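Local coordinates for protein D-galactonate dehydratase family member RspA (PDB 3T6C) that dehydrates D-gluconate to 2-dehydro-3-deoxy-D-gluconate with low activity in vitro, using one magnesium ion per subunit, at residues Glu272-Pro277 against Glu281-Leu286; Glu298-Val303 against Lys307-Asn312. One frame throughout, in Å; residues are numbered along the deposited sequence.

Interaction 1 (Glu272-Pro277 against Glu281-Leu286); sequences EDPVAP and EWLKML. With MG (magnesium ion), chain C; GCO (D-gluconic acid), chain D.
P274 presents the CB-CG side of its five-membered ring to the start of helix 283-289, while I294 and M296 of strand 294-296 also pack on the ring. CG meets CD2 of L283 at 4.0 Å, the two side chains crossing at about a right angle, and P274 CB lies 4.3 Å from CD1 of L286. The indole of W282, the other flat group, turns off the contact: only its root is used, CB standing 4.3 Å from V275 CG1. Its NE1 donates instead to the carbonyl of N341 of the second subunit, and P253 of the same chain touches the side chain. V275 completes the patch with its other methyl: chi1 of -58° puts CG1 beside the backbone N and leaves CG2 between that N and the carbonyl carbon, where it rests 4.0 Å from L283 CG.

At the inner end of 272-277 the character changes. E272 reaches out fully extended, CG anti to the backbone N (chi1 175°), and binds the magnesium ion through OE2 at 2.1 Å. R319 also donates to OE2, which should offset some of the negative charge gathered with D246 and E298. D273 acts one shell out: its OD2 accepts, at 2.7 Å, from water 1, itself a ligand of the metal.

This beta-alpha connection of the enolase-type barrel thus divides its work. The contact with the helix is wholly apolar and buried, P274 and V275 meeting it through van der Waals packing, while E272 and D273 turn their carboxylates to the metal site and W282 its N-H to another subunit.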
loop_
_atom_site.group_PDB
_atom_site.type_symbol
_atom_site.label_atom_id
_atom_site.label_comp_id
_atom_site.label_asym_id
_atom_site.label_seq_id
_atom_site.Cartn_x
_atom_site.Cartn_y
_atom_site.Cartn_z
ATOM N N GLU A 272 25.813 8.320 -8.756
ATOM C CA GLU A 272 26.084 7.920 -7.367
ATOM C C GLU A 272 25.625 9.015 -6.372
ATOM O O GLU A 272 25.729 10.246 -6.633
ATOM C CB GLU A 272 27.583 7.646 -7.215
ATOM C CG GLU A 272 28.088 7.323 -5.810
ATOM C CD GLU A 272 29.594 7.313 -5.804
ATOM O OE1 GLU A 272 30.203 7.196 -6.915
ATOM O OE2 GLU A 272 30.171 7.332 -4.688
ATOM N N ASP A 273 25.090 8.575 -5.252
ATOM C CA ASP A 273 24.685 9.408 -4.107
ATOM C C ASP A 273 23.843 10.614 -4.516
ATOM O O ASP A 273 24.139 11.764 -4.169
ATOM C CB ASP A 273 25.899 9.835 -3.269
ATOM C CG ASP A 273 26.535 8.643 -2.487
ATOM O OD1 ASP A 273 26.089 7.489 -2.653
ATOM O OD2 ASP A 273 27.507 8.862 -1.696
ATOM N N PRO A 274 22.756 10.348 -5.240
ATOM C CA PRO A 274 21.879 11.480 -5.577
ATOM C C PRO A 274 21.221 12.081 -4.311
ATOM O O PRO A 274 20.780 13.255 -4.377
ATOM C CB PRO A 274 20.796 10.800 -6.444
ATOM C CG PRO A 274 20.752 9.332 -5.908
ATOM C CD PRO A 274 22.270 9.074 -5.810
ATOM N N VAL A 275 21.151 11.323 -3.203
ATOM C CA VAL A 275 20.600 11.846 -1.947
ATOM C C VAL A 275 21.550 11.490 -0.787
ATOM O O VAL A 275 22.326 10.523 -0.849
ATOM C CB VAL A 275 19.168 11.357 -1.599
ATOM C CG1 VAL A 275 18.181 11.737 -2.729
ATOM C CG2 VAL A 275 19.148 9.851 -1.364
ATOM N N ALA A 276 21.444 12.279 0.274
ATOM C CA ALA A 276 22.085 11.997 1.554
ATOM C C ALA A 276 21.395 10.781 2.193
ATOM O O ALA A 276 20.230 10.509 1.907
ATOM C CB ALA A 276 21.829 13.213 2.440
ATOM N N PRO A 277 22.086 10.071 3.117
ATOM C CA PRO A 277 21.383 8.980 3.832
ATOM C C PRO A 277 20.135 9.468 4.535
ATOM O O PRO A 277 19.131 8.739 4.559
ATOM C CB PRO A 277 22.425 8.543 4.889
ATOM C CG PRO A 277 23.722 8.835 4.232
ATOM C CD PRO A 277 23.460 10.232 3.632
ATOM N N GLU A 281 14.239 8.401 1.813
ATOM C CA GLU A 281 12.812 8.246 1.472
ATOM C C GLU A 281 12.483 8.885 0.113
ATOM O O GLU A 281 11.500 8.544 -0.484
ATOM C CB GLU A 281 11.948 8.845 2.602
ATOM C CG GLU A 281 11.958 7.917 3.811
ATOM C CD GLU A 281 11.279 8.504 5.049
ATOM O OE1 GLU A 281 10.806 9.668 5.003
ATOM O OE2 GLU A 281 11.295 7.796 6.089
ATOM N N TRP A 282 13.336 9.787 -0.382
ATOM C CA TRP A 282 13.072 10.400 -1.665
ATOM C C TRP A 282 13.365 9.455 -2.853
ATOM O O TRP A 282 12.993 9.753 -4.001
ATOM C CB TRP A 282 13.954 11.670 -1.785
ATOM C CG TRP A 282 13.420 12.832 -0.984
ATOM C CD1 TRP A 282 13.655 13.122 0.362
ATOM C CD2 TRP A 282 12.521 13.839 -1.472
ATOM N NE1 TRP A 282 12.957 14.268 0.687
ATOM C CE2 TRP A 282 12.243 14.716 -0.396
ATOM C CE3 TRP A 282 11.930 14.087 -2.716
ATOM C CZ2 TRP A 282 11.405 15.832 -0.526
ATOM C CZ3 TRP A 282 11.087 15.216 -2.847
ATOM C CH2 TRP A 282 10.835 16.066 -1.771
ATOM N N LEU A 283 14.084 8.366 -2.609
ATOM C CA LEU A 283 14.407 7.481 -3.727
ATOM C C LEU A 283 13.157 6.775 -4.246
ATOM O O LEU A 283 13.182 6.376 -5.418
ATOM C CB LEU A 283 15.510 6.450 -3.361
ATOM C CG LEU A 283 16.865 7.144 -3.224
ATOM C CD1 LEU A 283 17.868 6.150 -2.581
ATOM C CD2 LEU A 283 17.385 7.581 -4.570
ATOM N N LYS A 284 12.096 6.626 -3.436
ATOM C CA LYS A 284 10.854 6.049 -3.987
ATOM C C LYS A 284 10.363 6.907 -5.149
ATOM O O LYS A 284 10.060 6.417 -6.240
ATOM C CB LYS A 284 9.792 5.980 -2.919
ATOM C CG LYS A 284 8.460 5.529 -3.573
ATOM C CD LYS A 284 7.456 5.185 -2.463
ATOM C CE LYS A 284 6.064 5.006 -3.018
ATOM N NZ LYS A 284 5.086 4.997 -1.902
ATOM N N MET A 285 10.345 8.221 -4.971
ATOM C CA MET A 285 9.905 9.066 -6.052
ATOM C C MET A 285 10.844 9.001 -7.241
ATOM O O MET A 285 10.410 8.903 -8.416
ATOM C CB MET A 285 9.792 10.504 -5.543
ATOM C CG MET A 285 9.344 11.447 -6.646
ATOM S SD MET A 285 9.153 13.136 -6.020
ATOM C CE MET A 285 8.836 14.027 -7.551
ATOM N N LEU A 286 12.148 9.105 -6.973
ATOM C CA LEU A 286 13.113 9.038 -8.071
ATOM C C LEU A 286 12.906 7.792 -8.940
ATOM O O LEU A 286 12.965 7.884 -10.181
ATOM C CB LEU A 286 14.540 9.064 -7.527
ATOM C CG LEU A 286 15.621 9.197 -8.579
ATOM C CD1 LEU A 286 16.853 9.917 -7.929
ATOM C CD2 LEU A 286 16.093 7.870 -9.172
HETATM MG MG MG C . 31.190 8.865 -3.784
HETATM C C1 GCO D . 34.058 8.350 -3.575
HETATM C C2 GCO D . 33.774 9.169 -2.373
HETATM C C3 GCO D . 34.991 9.817 -1.741
HETATM C C4 GCO D . 34.648 10.391 -0.382
HETATM C C5 GCO D . 35.814 10.213 0.559
HETATM C C6 GCO D . 35.550 10.741 1.958
HETATM O O1A GCO D . 35.191 7.820 -3.776
HETATM O O1B GCO D . 33.083 8.056 -4.341
HETATM O O2 GCO D . 32.654 9.977 -2.625
HETATM O O3 GCO D . 35.416 10.785 -2.628
HETATM O O4 GCO D . 34.354 11.766 -0.555
HETATM O O5 GCO D . 36.113 8.869 0.631
HETATM O O6 GCO D . 36.616 10.550 2.867
HETATM O O HOH W 1 29.565 9.971 -3.056
#

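Interaction 2 (Glu298-Val303 against Lys307-Asn312); sequences ELFVNV and KPLIDN. With MG (magnesium ion), chain C; GCO (D-gluconic acid), chain D.
K307, whose chain runs alongside V303, ends in an NZ gripped by several groups: a salt bridge of 2.8 Å to the syn lone pair of D311 OD2, another to E281 of the third subunit, a hydrogen bond to N341 of the fourth, and a weak one to Y337. Several subunits therefore meet at one ammonium. With CG anti to the backbone N (chi1 -172°), the lysine runs extended before bending at chi4 to reach D311 one turn on. V303 CG2 lies 3.7 Å from K307 CB, both side chains pointing the same way. In the backbone, V303 O accepts from K307 N at 2.9 Å, which makes the first turn of helix 303-311. N302 caps this start, its OD1 taking the N-H of N304. At the other end, the carbonyl O of P308 accepts twice from N312, from its backbone N and from ND2 at 2.9 Å.

F300 makes the remaining contact: L309 CD1 comes to the edge of its ring near the ring plane, 3.7 Å from CZ. Toward the pocket, E298 binds the magnesium ion through OE1 at 2.2 Å, and its OE2 lies 2.6 Å from O2 of the gluconate and is hydrogen-bonded to Y103 of the third subunit.

In this beta-alpha step of the barrel F300, from the loop after strand 294-296, packs back on L309, while V303 with K307 is packing within the first turn of helix 303-311. Helix 328-340 packs against I310, and W306 and E305 of helix 303-311 also touch F300.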
loop_
_atom_site.group_PDB
_atom_site.type_symbol
_atom_site.label_atom_id
_atom_site.label_comp_id
_atom_site.label_asym_id
_atom_site.label_seq_id
_atom_site.Cartn_x
_atom_site.Cartn_y
_atom_site.Cartn_z
ATOM N N GLU A 298 28.164 4.860 0.351
ATOM C CA GLU A 298 29.487 4.956 1.006
ATOM C C GLU A 298 29.359 5.500 2.424
ATOM O O GLU A 298 30.215 5.188 3.278
ATOM C CB GLU A 298 30.484 5.828 0.188
ATOM C CG GLU A 298 30.092 7.297 0.202
ATOM C CD GLU A 298 30.873 8.129 -0.809
ATOM O OE1 GLU A 298 31.004 7.711 -1.969
ATOM O OE2 GLU A 298 31.373 9.208 -0.467
ATOM N N LEU A 299 28.330 6.310 2.690
ATOM C CA LEU A 299 28.118 6.871 4.033
ATOM C C LEU A 299 27.386 5.932 5.007
ATOM O O LEU A 299 27.268 6.256 6.186
ATOM C CB LEU A 299 27.301 8.184 3.939
ATOM C CG LEU A 299 28.148 9.403 3.590
ATOM C CD1 LEU A 299 27.244 10.571 3.157
ATOM C CD2 LEU A 299 28.962 9.831 4.862
ATOM N N PHE A 300 26.841 4.808 4.524
ATOM C CA PHE A 300 25.930 4.040 5.383
ATOM C C PHE A 300 26.631 3.325 6.543
ATOM O O PHE A 300 27.787 2.877 6.429
ATOM C CB PHE A 300 25.220 2.961 4.568
ATOM C CG PHE A 300 24.236 3.487 3.558
ATOM C CD1 PHE A 300 23.759 4.797 3.562
ATOM C CD2 PHE A 300 23.763 2.622 2.576
ATOM C CE1 PHE A 300 22.798 5.226 2.617
ATOM C CE2 PHE A 300 22.800 3.015 1.660
ATOM C CZ PHE A 300 22.330 4.313 1.635
ATOM N N VAL A 301 26.028 3.478 7.704
ATOM C CA VAL A 301 26.444 2.819 8.956
ATOM C C VAL A 301 25.401 1.915 9.597
ATOM O O VAL A 301 25.635 1.395 10.739
ATOM C CB VAL A 301 26.972 3.885 9.941
ATOM C CG1 VAL A 301 28.250 4.550 9.431
ATOM C CG2 VAL A 301 25.908 4.974 10.179
ATOM N N ASN A 302 24.212 1.797 9.011
ATOM C CA ASN A 302 23.080 1.254 9.767
ATOM C C ASN A 302 22.182 0.460 8.800
ATOM O O ASN A 302 21.892 0.940 7.680
ATOM C CB ASN A 302 22.303 2.451 10.347
ATOM C CG ASN A 302 21.265 2.049 11.410
ATOM O OD1 ASN A 302 20.448 1.120 11.204
ATOM N ND2 ASN A 302 21.332 2.699 12.573
ATOM N N VAL A 303 21.697 -0.698 9.243
ATOM C CA VAL A 303 20.817 -1.525 8.423
ATOM C C VAL A 303 19.531 -0.771 8.000
ATOM O O VAL A 303 18.963 -1.013 6.898
ATOM C CB VAL A 303 20.468 -2.841 9.175
ATOM C CG1 VAL A 303 19.747 -2.547 10.506
ATOM C CG2 VAL A 303 19.597 -3.794 8.284
ATOM N N LYS A 307 18.937 -1.455 4.051
ATOM C CA LYS A 307 18.023 -2.573 3.798
ATOM C C LYS A 307 16.779 -2.147 2.998
ATOM O O LYS A 307 16.435 -2.795 2.001
ATOM C CB LYS A 307 17.664 -3.286 5.125
ATOM C CG LYS A 307 16.855 -4.600 4.843
ATOM C CD LYS A 307 16.552 -5.241 6.225
ATOM C CE LYS A 307 15.637 -6.433 6.093
ATOM N NZ LYS A 307 14.307 -6.060 5.541
ATOM N N PRO A 308 16.088 -1.048 3.390
ATOM C CA PRO A 308 14.886 -0.679 2.642
ATOM C C PRO A 308 15.212 -0.344 1.186
ATOM O O PRO A 308 14.378 -0.590 0.283
ATOM C CB PRO A 308 14.355 0.562 3.399
ATOM C CG PRO A 308 14.966 0.427 4.783
ATOM C CD PRO A 308 16.295 -0.190 4.577
ATOM N N LEU A 309 16.404 0.174 0.924
ATOM C CA LEU A 309 16.691 0.571 -0.455
ATOM C C LEU A 309 16.859 -0.680 -1.291
ATOM O O LEU A 309 16.400 -0.725 -2.454
ATOM C CB LEU A 309 17.995 1.347 -0.544
ATOM C CG LEU A 309 18.006 2.703 0.179
ATOM C CD1 LEU A 309 19.251 3.511 -0.163
ATOM C CD2 LEU A 309 16.788 3.520 0.028
ATOM N N ILE A 310 17.480 -1.699 -0.700
ATOM C CA ILE A 310 17.745 -2.922 -1.467
ATOM C C ILE A 310 16.426 -3.678 -1.623
ATOM O O ILE A 310 16.082 -4.128 -2.730
ATOM C CB ILE A 310 18.834 -3.749 -0.800
ATOM C CG1 ILE A 310 20.184 -3.002 -0.874
ATOM C CG2 ILE A 310 18.936 -5.125 -1.513
ATOM C CD1 ILE A 310 21.260 -3.659 0.055
ATOM N N ASP A 311 15.641 -3.785 -0.549
ATOM C CA ASP A 311 14.351 -4.490 -0.591
ATOM C C ASP A 311 13.432 -3.955 -1.653
ATOM O O ASP A 311 12.754 -4.727 -2.307
ATOM C CB ASP A 311 13.618 -4.305 0.767
ATOM C CG ASP A 311 14.043 -5.326 1.801
ATOM O OD1 ASP A 311 14.463 -6.446 1.412
ATOM O OD2 ASP A 311 13.859 -5.028 2.988
ATOM N N ASN A 312 13.419 -2.642 -1.796
ATOM C CA ASN A 312 12.480 -1.942 -2.672
ATOM C C ASN A 312 13.052 -1.624 -4.065
ATOM O O ASN A 312 12.427 -0.897 -4.871
ATOM C CB ASN A 312 11.883 -0.735 -1.960
ATOM C CG ASN A 312 11.007 -1.147 -0.821
ATOM O OD1 ASN A 312 9.923 -1.713 -1.048
ATOM N ND2 ASN A 312 11.453 -0.902 0.398
HETATM MG MG MG C . 31.190 8.865 -3.784
HETATM C C1 GCO D . 34.058 8.350 -3.575
HETATM C C2 GCO D . 33.774 9.169 -2.373
HETATM C C3 GCO D . 34.991 9.817 -1.741
HETATM C C4 GCO D . 34.648 10.391 -0.382
HETATM C C5 GCO D . 35.814 10.213 0.559
HETATM C C6 GCO D . 35.550 10.741 1.958
HETATM O O1A GCO D . 35.191 7.820 -3.776
HETATM O O1B GCO D . 33.083 8.056 -4.341
HETATM O O2 GCO D . 32.654 9.977 -2.625
HETATM O O3 GCO D . 35.416 10.785 -2.628
HETATM O O4 GCO D . 34.354 11.766 -0.555
HETATM O O5 GCO D . 36.113 8.869 0.631
HETATM O O6 GCO D . 36.616 10.550 2.867
HETATM O O HOH W 1 29.565 9.971 -3.056
#

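From the N terminus, strand 270-272 delivers the chain into interaction 1, which closes the short loop leading to helix 283-289. The chain then returns through strand 294-296 and enters interaction 2, where the next loop lays F300 on helix 303-311 and the helix makes its first turn. The two lie in series, neither nested nor crossed, as successive beta-alpha units of one barrel built on parallel strands. They also touch: L283 CD1 and L309 CD1, 3.8 Å apart, join the two helices, and P277 CG packs 3.6 Å from L299 CB to join the loops. At the inner ends E272 and E298 converge on the shared magnesium ion, so both units line one pocket, and both reach the third subunit.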